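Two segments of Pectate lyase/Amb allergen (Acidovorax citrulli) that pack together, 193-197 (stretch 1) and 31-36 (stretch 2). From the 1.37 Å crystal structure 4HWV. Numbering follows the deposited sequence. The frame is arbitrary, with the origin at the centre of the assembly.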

# COMPACT_ATOMS: atom_id res chain seq x y z
N ALA A 193 -24.64 -8.94 22.03
CA ALA A 193 -25.48 -9.28 20.90
C ALA A 193 -25.87 -8.03 20.15
O ALA A 193 -25.89 -6.93 20.72
CB ALA A 193 -26.75 -10.00 21.36
N ASN A 194 -26.20 -8.21 18.87
CA ASN A 194 -26.95 -7.23 18.09
C ASN A 194 -26.10 -6.05 17.60
O ASN A 194 -26.19 -4.93 18.12
CB ASN A 194 -28.19 -6.76 18.85
CG ASN A 194 -29.13 -6.01 17.95
OD1 ASN A 194 -29.21 -6.31 16.75
ND2 ASN A 194 -29.86 -5.03 18.51
N ILE A 195 -25.26 -6.31 16.60
CA ILE A 195 -24.29 -5.34 16.11
C ILE A 195 -24.39 -5.24 14.59
O ILE A 195 -24.50 -6.27 13.90
CB ILE A 195 -22.85 -5.73 16.54
CG1 ILE A 195 -22.69 -5.56 18.05
CG2 ILE A 195 -21.81 -4.90 15.78
CD1 ILE A 195 -21.45 -6.26 18.63
N VAL A 196 -24.40 -4.00 14.08
CA VAL A 196 -24.46 -3.74 12.65
C VAL A 196 -23.26 -2.86 12.28
O VAL A 196 -22.98 -1.86 12.96
CB VAL A 196 -25.78 -3.02 12.28
CG1 VAL A 196 -25.71 -2.47 10.83
CG2 VAL A 196 -26.97 -3.95 12.49
N ILE A 197 -22.56 -3.23 11.20
CA ILE A 197 -21.39 -2.48 10.76
C ILE A 197 -21.52 -2.29 9.25
O ILE A 197 -21.60 -3.28 8.52
CB ILE A 197 -20.06 -3.26 11.09
CG1 ILE A 197 -19.93 -3.46 12.61
CG2 ILE A 197 -18.85 -2.53 10.53
CD1 ILE A 197 -18.80 -4.37 13.03
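Stretch 2 31-36: TPTTGG

Stretch 1 is a run of strand that extends beyond both of its ends; stretch 2 is irregular and makes its contact mainly through Thr 33, Thr 34 and Gly 35. In stretch 2, Thr 34 (phi/psi -130/-5) and Gly 35 (57/-129) break any extended course. The two backbones come nearest at Ile 195 and Gly 35, whose CA atoms lie 4.2 Å apart, and together the segments bury 253 Å². No hydrogen bond joins backbone to backbone, so stretch 2 is not paired with the strand as a neighbouring strand would be.

Ala 193 stays out of reach. The contact opens at Asn 194, whose phi/psi of 78/74 departs from the extended values of the residues around it. Its CA-to-CB bond points sideways, but with chi1 at -167° (t) the amide comes nearer to stretch 2. There Asn 194 OD1 accepts two hydrogen bonds from successive backbone amides, from Thr 34 N at 2.7 Å (N-H...O angle 158°) and from Gly 35 N at 2.9 Å (147°). The other half of the same amide, Asn 194 ND2, donates to Thr 34 OG1 at 3.2 Å (159°), so Thr 34 is held through both backbone and side chain, although its CA-to-CB bond points away. The backbone adds a CA-H...O contact, Gly 35 CA to Asn 194 O, at 3.4 Å and 161°.

The CA-to-CB bond of Ile 195 points away, and the residue contributes backbone: Ile 195 O lies 3.6 Å from Thr 33 CG2.

The CA-to-CB bond of Val 196 points toward stretch 2. With chi1 at 168° (t), Val 196 CG2 packs against Gly 35 N at 3.4 Å and makes a methyl contact with Thr 33 CG2 at 3.7 Å, beside the hydrogen bonds of Asn 194. Space is tight here: an ideal CB on Gly 35 would fall 2.8 Å from Val 196 CG2, a clash, and the residue's phi of 57° independently favours glycine. Ile 197 makes no contact, so the interface ends at Val 196.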

# COMPACT_ATOMS: atom_id res chain seq x y z
N THR A 31 -34.21 -13.46 16.99
CA THR A 31 -34.38 -12.02 17.20
C THR A 31 -33.55 -11.29 16.14
O THR A 31 -32.33 -11.36 16.14
CB THR A 31 -33.92 -11.61 18.62
OG1 THR A 31 -34.63 -12.37 19.61
CG2 THR A 31 -34.15 -10.12 18.87
N PRO A 32 -34.20 -10.60 15.21
CA PRO A 32 -33.46 -10.07 14.05
C PRO A 32 -32.42 -9.03 14.47
O PRO A 32 -32.61 -8.31 15.44
CB PRO A 32 -34.56 -9.45 13.18
CG PRO A 32 -35.85 -10.05 13.68
CD PRO A 32 -35.63 -10.24 15.15
N THR A 33 -31.32 -8.97 13.74
CA THR A 33 -30.26 -8.01 14.04
C THR A 33 -30.69 -6.62 13.61
O THR A 33 -31.12 -6.43 12.46
CB THR A 33 -28.97 -8.40 13.29
OG1 THR A 33 -28.54 -9.68 13.74
CG2 THR A 33 -27.86 -7.40 13.58
N THR A 34 -30.60 -5.66 14.53
CA THR A 34 -30.92 -4.25 14.25
C THR A 34 -29.81 -3.29 14.72
O THR A 34 -29.91 -2.08 14.48
CB THR A 34 -32.21 -3.82 14.96
OG1 THR A 34 -32.06 -4.05 16.37
CG2 THR A 34 -33.43 -4.59 14.42
N GLY A 35 -28.78 -3.80 15.40
CA GLY A 35 -27.74 -2.92 15.91
C GLY A 35 -28.33 -1.86 16.82
O GLY A 35 -29.09 -2.17 17.74
N GLY A 36 -27.98 -0.61 16.56
CA GLY A 36 -28.48 0.51 17.34
C GLY A 36 -29.70 1.20 16.76
O GLY A 36 -30.01 2.33 17.17